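Local coordinates for protein hemoglobin subunit beta (Mustelus griseus, PDB 1GCV) that carries oxygen from the gills to the peripheral tissues, binding it at a heme iron within a tetramer of two alpha and two beta chains, at residues B[5-10]-B[117-122]; B[21-26]-B[98-103]; B[69-74]-B[125-130]. All coordinates share one frame; numbering follows the deposited sequence.

Contact 1: B[5-10]-B[117-122]; sequences QEERDE and QGIWDK
E10 reaches W120 through a bend at its second torsion: CG lies anti to the backbone N, and chi2 of 69° folds CD back, which helps bring the carboxylate to the indole. E7 and K122 meet differently. E7 runs extended beyond CG, while K122 starts with CG anti to its own backbone N and bends at its last torsion to bring NZ to the acid. The two side chains cross at about a right angle, and K122 NZ forms a salt bridge with E7 OE1 at 2.9 Å, entering on the syn side close to the carboxylate plane; a weak second bond runs from K122 NZ to E7 OE2 at 3.3 Å. K122 NZ also donates to the carbonyl oxygen of H2 and makes a cation-pi contact with W3, and E7 OE1 takes the N-H of T4, so both charges are tied to the start of the chain. At the other end W120 NE1 donates to E10 OE1 over 2.9 Å with an N-H...O angle of 157°. The oxygen sits at the indole edge, near the ring plane, and is met on its anti side; R108 forms a salt bridge with the same oxygen. Between the two polar ends I119 fills the interface, its CG2 4.0 Å from E7 CA and its CD1 4.2 Å from E6 CG. The axes of the two short segments come to 10.1 Å and cross at -82°, close to perpendicular. It is the packing of the first helix against the last, A on H, of the globin fold.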
loop_
_atom_site.group_PDB
_atom_site.type_symbol
_atom_site.label_atom_id
_atom_site.label_comp_id
_atom_site.label_asym_id
_atom_site.label_seq_id
_atom_site.Cartn_x
_atom_site.Cartn_y
_atom_site.Cartn_z
ATOM N N GLN B 5 21.563 13.323 15.845
ATOM C CA GLN B 5 22.967 12.978 15.650
ATOM C C GLN B 5 23.158 11.457 15.655
ATOM O O GLN B 5 24.002 10.938 14.926
ATOM C CB GLN B 5 23.830 13.628 16.734
ATOM C CG GLN B 5 25.316 13.698 16.405
ATOM C CD GLN B 5 25.603 14.257 15.018
ATOM O OE1 GLN B 5 26.347 13.656 14.243
ATOM N NE2 GLN B 5 25.022 15.411 14.702
ATOM N N GLU B 6 22.373 10.746 16.464
ATOM C CA GLU B 6 22.465 9.286 16.540
ATOM C C GLU B 6 22.138 8.637 15.192
ATOM O O GLU B 6 22.774 7.660 14.798
ATOM C CB GLU B 6 21.508 8.714 17.601
ATOM C CG GLU B 6 21.095 7.251 17.316
ATOM C CD GLU B 6 20.177 6.637 18.368
ATOM O OE1 GLU B 6 19.152 7.259 18.726
ATOM O OE2 GLU B 6 20.481 5.517 18.831
ATOM N N GLU B 7 21.135 9.172 14.503
ATOM C CA GLU B 7 20.731 8.643 13.207
ATOM C C GLU B 7 21.800 8.910 12.167
ATOM O O GLU B 7 22.128 8.037 11.371
ATOM C CB GLU B 7 19.417 9.275 12.770
ATOM C CG GLU B 7 18.285 9.005 13.730
ATOM C CD GLU B 7 17.012 9.710 13.324
ATOM O OE1 GLU B 7 17.100 10.789 12.702
ATOM O OE2 GLU B 7 15.921 9.182 13.626
ATOM N N ARG B 8 22.339 10.125 12.170
ATOM C CA ARG B 8 23.397 10.485 11.233
ATOM C C ARG B 8 24.579 9.538 11.433
ATOM O O ARG B 8 25.135 9.001 10.474
ATOM C CB ARG B 8 23.880 11.910 11.493
ATOM C CG ARG B 8 22.860 12.987 11.277
ATOM C CD ARG B 8 23.509 14.338 11.523
ATOM N NE ARG B 8 22.556 15.437 11.442
ATOM C CZ ARG B 8 22.251 16.073 10.316
ATOM N NH1 ARG B 8 21.370 17.066 10.322
ATOM N NH2 ARG B 8 22.825 15.709 9.179
ATOM N N ASP B 9 24.957 9.344 12.692
ATOM C CA ASP B 9 26.076 8.482 13.039
ATOM C C ASP B 9 25.872 7.029 12.623
ATOM O O ASP B 9 26.776 6.404 12.078
ATOM C CB ASP B 9 26.344 8.550 14.545
ATOM C CG ASP B 9 26.994 9.864 14.966
ATOM O OD1 ASP B 9 27.131 10.101 16.184
ATOM O OD2 ASP B 9 27.364 10.660 14.076
ATOM N N GLU B 10 24.688 6.491 12.886
ATOM C CA GLU B 10 24.394 5.110 12.526
ATOM C C GLU B 10 24.546 4.908 11.028
ATOM O O GLU B 10 25.163 3.942 10.584
ATOM C CB GLU B 10 22.972 4.741 12.949
ATOM C CG GLU B 10 22.411 3.512 12.240
ATOM C CD GLU B 10 23.094 2.219 12.662
ATOM O OE1 GLU B 10 23.091 1.255 11.862
ATOM O OE2 GLU B 10 23.634 2.164 13.789
ATOM N N GLN B 117 16.569 -0.654 13.021
ATOM C CA GLN B 117 15.801 -0.873 11.795
ATOM C C GLN B 117 14.999 0.387 11.498
ATOM O O GLN B 117 14.857 0.783 10.342
ATOM C CB GLN B 117 14.841 -2.059 11.942
ATOM C CG GLN B 117 13.855 -2.194 10.770
ATOM C CD GLN B 117 12.881 -3.355 10.915
ATOM O OE1 GLN B 117 12.896 -4.079 11.908
ATOM N NE2 GLN B 117 12.025 -3.534 9.913
ATOM N N GLY B 118 14.473 1.006 12.553
ATOM C CA GLY B 118 13.704 2.230 12.400
ATOM C C GLY B 118 14.507 3.353 11.760
ATOM O O GLY B 118 13.969 4.123 10.973
ATOM N N ILE B 119 15.795 3.449 12.091
ATOM C CA ILE B 119 16.651 4.486 11.527
ATOM C C ILE B 119 16.852 4.260 10.025
ATOM O O ILE B 119 16.779 5.194 9.229
ATOM C CB ILE B 119 18.028 4.509 12.226
ATOM C CG1 ILE B 119 17.854 4.866 13.704
ATOM C CG2 ILE B 119 18.948 5.521 11.548
ATOM C CD1 ILE B 119 19.127 4.747 14.521
ATOM N N TRP B 120 17.105 3.012 9.647
ATOM C CA TRP B 120 17.305 2.660 8.248
ATOM C C TRP B 120 16.019 2.802 7.446
ATOM O O TRP B 120 16.034 3.240 6.299
ATOM C CB TRP B 120 17.833 1.235 8.159
ATOM C CG TRP B 120 19.269 1.194 8.506
ATOM C CD1 TRP B 120 19.819 0.855 9.711
ATOM C CD2 TRP B 120 20.353 1.576 7.661
ATOM N NE1 TRP B 120 21.183 1.008 9.667
ATOM C CE2 TRP B 120 21.538 1.450 8.419
ATOM C CE3 TRP B 120 20.441 2.018 6.333
ATOM C CZ2 TRP B 120 22.799 1.747 7.892
ATOM C CZ3 TRP B 120 21.694 2.314 5.810
ATOM C CH2 TRP B 120 22.856 2.177 6.590
ATOM N N ASP B 121 14.903 2.429 8.057
ATOM C CA ASP B 121 13.606 2.542 7.400
ATOM C C ASP B 121 13.376 4.011 7.072
ATOM O O ASP B 121 12.932 4.362 5.982
ATOM C CB ASP B 121 12.508 2.045 8.344
ATOM C CG ASP B 121 11.140 2.043 7.699
ATOM O OD1 ASP B 121 10.355 2.970 7.964
ATOM O OD2 ASP B 121 10.847 1.109 6.927
ATOM N N LYS B 122 13.693 4.863 8.039
ATOM C CA LYS B 122 13.538 6.301 7.899
ATOM C C LYS B 122 14.438 6.819 6.795
ATOM O O LYS B 122 14.018 7.618 5.961
ATOM C CB LYS B 122 13.891 6.985 9.217
ATOM C CG LYS B 122 13.695 8.478 9.207
ATOM C CD LYS B 122 14.274 9.093 10.466
ATOM C CE LYS B 122 13.574 10.389 10.811
ATOM N NZ LYS B 122 14.491 11.332 11.499
#

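Contact 2: B[21-26]-B[98-103]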
loop_
_atom_site.group_PDB
_atom_site.type_symbol
_atom_site.label_atom_id
_atom_site.label_comp_id
_atom_site.label_asym_id
_atom_site.label_seq_id
_atom_site.Cartn_x
_atom_site.Cartn_y
_atom_site.Cartn_z
ATOM N N LYS B 21 28.764 -2.498 -0.657
ATOM C CA LYS B 21 28.748 -2.967 -2.040
ATOM C C LYS B 21 28.254 -4.420 -2.060
ATOM O O LYS B 21 27.409 -4.792 -2.876
ATOM C CB LYS B 21 30.153 -2.870 -2.660
ATOM C CG LYS B 21 30.173 -2.616 -4.176
ATOM C CD LYS B 21 31.292 -3.395 -4.876
ATOM C CE LYS B 21 31.624 -2.797 -6.239
ATOM N NZ LYS B 21 31.988 -3.828 -7.255
ATOM N N THR B 22 28.773 -5.234 -1.149
ATOM C CA THR B 22 28.376 -6.629 -1.072
ATOM C C THR B 22 26.945 -6.730 -0.584
ATOM O O THR B 22 26.164 -7.530 -1.094
ATOM C CB THR B 22 29.287 -7.417 -0.117
ATOM O OG1 THR B 22 30.572 -7.573 -0.722
ATOM C CG2 THR B 22 28.711 -8.796 0.169
ATOM N N VAL B 23 26.604 -5.913 0.405
ATOM C CA VAL B 23 25.258 -5.922 0.952
ATOM C C VAL B 23 24.259 -5.599 -0.153
ATOM O O VAL B 23 23.258 -6.300 -0.323
ATOM C CB VAL B 23 25.109 -4.894 2.090
ATOM C CG1 VAL B 23 23.646 -4.758 2.482
ATOM C CG2 VAL B 23 25.933 -5.327 3.290
ATOM N N VAL B 24 24.537 -4.547 -0.914
ATOM C CA VAL B 24 23.641 -4.156 -1.991
ATOM C C VAL B 24 23.622 -5.178 -3.130
ATOM O O VAL B 24 22.591 -5.363 -3.773
ATOM C CB VAL B 24 23.998 -2.748 -2.532
ATOM C CG1 VAL B 24 23.163 -2.423 -3.765
ATOM C CG2 VAL B 24 23.736 -1.697 -1.446
ATOM N N THR B 25 24.745 -5.853 -3.368
ATOM C CA THR B 25 24.809 -6.862 -4.429
ATOM C C THR B 25 23.854 -7.994 -4.092
ATOM O O THR B 25 23.099 -8.462 -4.944
ATOM C CB THR B 25 26.225 -7.472 -4.574
ATOM O OG1 THR B 25 27.138 -6.467 -5.032
ATOM C CG2 THR B 25 26.208 -8.624 -5.570
ATOM N N GLN B 26 23.898 -8.430 -2.839
ATOM C CA GLN B 26 23.040 -9.507 -2.378
ATOM C C GLN B 26 21.581 -9.062 -2.286
ATOM O O GLN B 26 20.665 -9.870 -2.443
ATOM C CB GLN B 26 23.534 -10.014 -1.025
ATOM C CG GLN B 26 24.741 -10.942 -1.153
ATOM C CD GLN B 26 25.584 -10.998 0.102
ATOM O OE1 GLN B 26 26.805 -11.124 0.037
ATOM N NE2 GLN B 26 24.937 -10.905 1.256
ATOM N N ASP B 98 13.918 -2.430 0.776
ATOM C CA ASP B 98 13.403 -3.407 1.735
ATOM C C ASP B 98 14.344 -4.610 1.766
ATOM O O ASP B 98 14.557 -5.215 2.813
ATOM C CB ASP B 98 12.013 -3.903 1.327
ATOM C CG ASP B 98 10.903 -2.990 1.793
ATOM O OD1 ASP B 98 11.197 -2.038 2.544
ATOM O OD2 ASP B 98 9.740 -3.228 1.399
ATOM N N CYS B 99 14.895 -4.968 0.609
ATOM C CA CYS B 99 15.806 -6.102 0.541
ATOM C C CYS B 99 17.142 -5.766 1.180
ATOM O O CYS B 99 17.801 -6.645 1.737
ATOM C CB CYS B 99 16.004 -6.548 -0.904
ATOM S SG CYS B 99 14.667 -7.606 -1.472
ATOM N N ILE B 100 17.536 -4.494 1.097
ATOM C CA ILE B 100 18.782 -4.035 1.715
ATOM C C ILE B 100 18.623 -4.131 3.238
ATOM O O ILE B 100 19.564 -4.482 3.949
ATOM C CB ILE B 100 19.115 -2.567 1.327
ATOM C CG1 ILE B 100 19.506 -2.493 -0.153
ATOM C CG2 ILE B 100 20.259 -2.042 2.201
ATOM C CD1 ILE B 100 19.703 -1.086 -0.675
ATOM N N ILE B 101 17.428 -3.830 3.740
ATOM C CA ILE B 101 17.192 -3.924 5.170
ATOM C C ILE B 101 17.273 -5.391 5.611
ATOM O O ILE B 101 17.786 -5.691 6.693
ATOM C CB ILE B 101 15.826 -3.299 5.555
ATOM C CG1 ILE B 101 16.009 -1.797 5.787
ATOM C CG2 ILE B 101 15.268 -3.946 6.823
ATOM C CD1 ILE B 101 14.751 -0.990 5.626
ATOM N N VAL B 102 16.789 -6.309 4.774
ATOM C CA VAL B 102 16.847 -7.729 5.118
ATOM C C VAL B 102 18.306 -8.191 5.171
ATOM O O VAL B 102 18.687 -8.981 6.039
ATOM C CB VAL B 102 16.083 -8.591 4.092
ATOM C CG1 VAL B 102 16.472 -10.052 4.242
ATOM C CG2 VAL B 102 14.585 -8.425 4.291
ATOM N N GLU B 103 19.118 -7.702 4.233
ATOM C CA GLU B 103 20.542 -8.050 4.187
ATOM C C GLU B 103 21.282 -7.423 5.371
ATOM O O GLU B 103 22.195 -8.032 5.916
ATOM C CB GLU B 103 21.192 -7.576 2.877
ATOM C CG GLU B 103 20.769 -8.343 1.625
ATOM C CD GLU B 103 21.056 -9.820 1.716
ATOM O OE1 GLU B 103 20.378 -10.598 1.018
ATOM O OE2 GLU B 103 21.960 -10.203 2.483
HETATM O O HOH W 1 20.721 -12.427 -1.028
#
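V23 and E103 touch through aliphatic carbons: V23 CG1 lies 3.8 Å from E103 CB, the two side chains sliding past each other in opposite directions. The next residue, V24, meets I100, almost a turn before E103: V24 CG2 lies 4.2 Å from I100 CD1, the two side chains crossing at a slant. Q26 closes the outer side. Its NE2 donates to E103 OE2 at 3.3 Å with an N-H...O angle of 148°, a long bond in which the oxygen lies in the amide plane but is approached from well above the carboxylate plane. The two flat groups are nearly perpendicular. The bend of E103 at chi2 (-58°) places its CD against Q26 CB, 3.7 Å away. The other oxygen, E103 OE1, takes a hydrogen from a water at 2.8 Å, and the same water donates to the carbonyl oxygen of Q26. R30 also forms a salt bridge with OE1, so this buried acid is held by a charge, a water and an amide. An alanine in place of E103 would probably leave R30 without its charged mate and set the Q26 amide free to turn. Further out, the segment axes, from helices B and G of the globin fold, cross at 121°, 8.8 Å apart. V24 also packs on A54 and V58 of helix 50-66, which carries the distal H53. Helix 93-108 packs I100, whose side chain is about 6 Å from the heme, on F124 of helix 114-132, while I101 and V102 pack on V107 and H121 of a neighbouring subunit.

Contact 3: B[69-74]-B[125-130]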
loop_
_atom_site.group_PDB
_atom_site.type_symbol
_atom_site.label_atom_id
_atom_site.label_comp_id
_atom_site.label_asym_id
_atom_site.label_seq_id
_atom_site.Cartn_x
_atom_site.Cartn_y
_atom_site.Cartn_z
ATOM N N ASP B 69 20.713 16.261 4.425
ATOM C CA ASP B 69 19.665 17.253 4.612
ATOM C C ASP B 69 19.150 17.829 3.304
ATOM O O ASP B 69 18.202 18.611 3.298
ATOM C CB ASP B 69 20.153 18.374 5.525
ATOM C CG ASP B 69 19.959 18.047 6.992
ATOM O OD1 ASP B 69 18.807 17.752 7.398
ATOM O OD2 ASP B 69 20.962 18.081 7.735
ATOM N N ASP B 70 19.782 17.447 2.198
ATOM C CA ASP B 70 19.350 17.909 0.882
ATOM C C ASP B 70 19.383 16.755 -0.127
ATOM O O ASP B 70 19.945 16.897 -1.215
ATOM C CB ASP B 70 20.232 19.067 0.358
ATOM C CG ASP B 70 21.256 19.552 1.374
ATOM O OD1 ASP B 70 22.419 19.079 1.321
ATOM O OD2 ASP B 70 20.900 20.415 2.213
ATOM N N VAL B 71 18.785 15.618 0.230
ATOM C CA VAL B 71 18.773 14.465 -0.668
ATOM C C VAL B 71 17.868 14.717 -1.878
ATOM O O VAL B 71 18.140 14.227 -2.971
ATOM C CB VAL B 71 18.333 13.163 0.067
ATOM C CG1 VAL B 71 18.228 12.013 -0.928
ATOM C CG2 VAL B 71 19.350 12.801 1.147
ATOM N N LYS B 72 16.807 15.497 -1.685
ATOM C CA LYS B 72 15.885 15.822 -2.769
ATOM C C LYS B 72 16.568 16.604 -3.891
ATOM O O LYS B 72 16.353 16.306 -5.064
ATOM C CB LYS B 72 14.705 16.640 -2.244
ATOM C CG LYS B 72 13.492 15.816 -1.866
ATOM C CD LYS B 72 12.454 16.685 -1.179
ATOM C CE LYS B 72 11.876 15.988 0.038
ATOM N NZ LYS B 72 10.399 15.853 -0.069
ATOM N N THR B 73 17.381 17.604 -3.536
ATOM C CA THR B 73 18.085 18.422 -4.534
ATOM C C THR B 73 19.219 17.636 -5.192
ATOM O O THR B 73 19.479 17.771 -6.387
ATOM C CB THR B 73 18.695 19.725 -3.918
ATOM O OG1 THR B 73 18.272 19.877 -2.558
ATOM C CG2 THR B 73 18.252 20.942 -4.706
ATOM N N LEU B 74 19.885 16.809 -4.396
ATOM C CA LEU B 74 20.994 15.990 -4.865
ATOM C C LEU B 74 20.560 14.908 -5.860
ATOM O O LEU B 74 21.293 14.600 -6.797
ATOM C CB LEU B 74 21.680 15.343 -3.658
ATOM C CG LEU B 74 22.802 14.330 -3.894
ATOM C CD1 LEU B 74 24.144 15.055 -3.975
ATOM C CD2 LEU B 74 22.805 13.304 -2.770
ATOM N N GLU B 125 13.215 5.752 3.394
ATOM C CA GLU B 125 11.968 6.429 3.088
ATOM C C GLU B 125 12.321 7.791 2.471
ATOM O O GLU B 125 11.681 8.230 1.517
ATOM C CB GLU B 125 11.174 6.619 4.372
ATOM C CG GLU B 125 9.687 6.472 4.231
ATOM C CD GLU B 125 8.962 7.153 5.375
ATOM O OE1 GLU B 125 9.205 6.765 6.541
ATOM O OE2 GLU B 125 8.162 8.081 5.112
ATOM N N VAL B 126 13.349 8.446 3.017
ATOM C CA VAL B 126 13.796 9.751 2.520
ATOM C C VAL B 126 14.404 9.609 1.124
ATOM O O VAL B 126 14.219 10.473 0.264
ATOM C CB VAL B 126 14.857 10.393 3.473
ATOM C CG1 VAL B 126 15.585 11.538 2.770
ATOM C CG2 VAL B 126 14.184 10.892 4.735
ATOM N N VAL B 127 15.128 8.515 0.908
ATOM C CA VAL B 127 15.763 8.248 -0.378
ATOM C C VAL B 127 14.734 7.891 -1.475
ATOM O O VAL B 127 14.879 8.320 -2.621
ATOM C CB VAL B 127 16.826 7.127 -0.227
ATOM C CG1 VAL B 127 17.124 6.485 -1.563
ATOM C CG2 VAL B 127 18.104 7.713 0.367
ATOM N N ILE B 128 13.699 7.126 -1.118
ATOM C CA ILE B 128 12.641 6.739 -2.064
ATOM C C ILE B 128 11.884 7.990 -2.517
ATOM O O ILE B 128 11.557 8.149 -3.689
ATOM C CB ILE B 128 11.604 5.778 -1.410
ATOM C CG1 ILE B 128 12.273 4.475 -0.965
ATOM C CG2 ILE B 128 10.477 5.498 -2.384
ATOM C CD1 ILE B 128 12.871 3.663 -2.079
ATOM N N ASP B 129 11.603 8.871 -1.563
ATOM C CA ASP B 129 10.890 10.116 -1.819
ATOM C C ASP B 129 11.689 11.040 -2.735
ATOM O O ASP B 129 11.141 11.626 -3.659
ATOM C CB ASP B 129 10.587 10.807 -0.481
ATOM C CG ASP B 129 10.222 12.272 -0.640
ATOM O OD1 ASP B 129 11.041 13.140 -0.258
ATOM O OD2 ASP B 129 9.113 12.556 -1.140
ATOM N N ALA B 130 12.987 11.160 -2.486
ATOM C CA ALA B 130 13.842 12.016 -3.299
ATOM C C ALA B 130 13.941 11.503 -4.733
ATOM O O ALA B 130 13.860 12.275 -5.681
ATOM C CB ALA B 130 15.238 12.104 -2.677
HETATM O O HOH W 2 14.144 14.794 -6.278
#
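K72 and D129 join the short helix at the EF corner of the globin fold to the last long helix, H. K72 bends at both its third and fourth torsions, and its NZ donates to D129 OD1 at 2.8 Å, using the syn lone pair of that oxygen; the two side chains pass at a slant. The pairing is a salt bridge, with D129 OD2 farther off, 3.7 Å from K72 NZ. Nearby, two backbone acceptors share a single water, which donates both to K72 O at 2.9 Å and to A130 O at 2.6 Å and so bridges the two helices. D70 is the N-cap residue of the short helix, without a side-chain cap, and its carbonyl oxygen accepts the L74 N-H in the helix's own pattern, 3.2 Å from D70 O to L74 N. D69, just ahead, has its OD2 in a salt bridge with R8 of helix 5-17. The apolar part is V71, lying against A64 of helix 50-66 and touching V126 and V127, the V127 side chain lying about 4 Å from the heme. The tightest point is V71 CG1 on A130 CB, 3.5 Å apart, nearer than carbons usually pack.

Overall arrangement
From the N terminus, helix 5-17 and then helix 20-34 supply the first halves of contacts 1 and 2, and 69-74 the first half of contact 3. The loops close in a different order: contact 2 first, tying helix 20-34 to helix 93-108, then contact 1, joining the first helix to the last at 117-122, and finally contact 3, fastening the corner before helix 76-86 to the same last helix at 125-130. Contact 2 is therefore nested inside contact 1, while contact 3 crosses both. Besides sharing helix 114-132, contacts 1 and 3 are tied by R8 and D69; I101 packs on W120 and D121, linking contact 2 to contact 1. Contacts 2 and 3 lie on opposite sides of the chain's centre without touching.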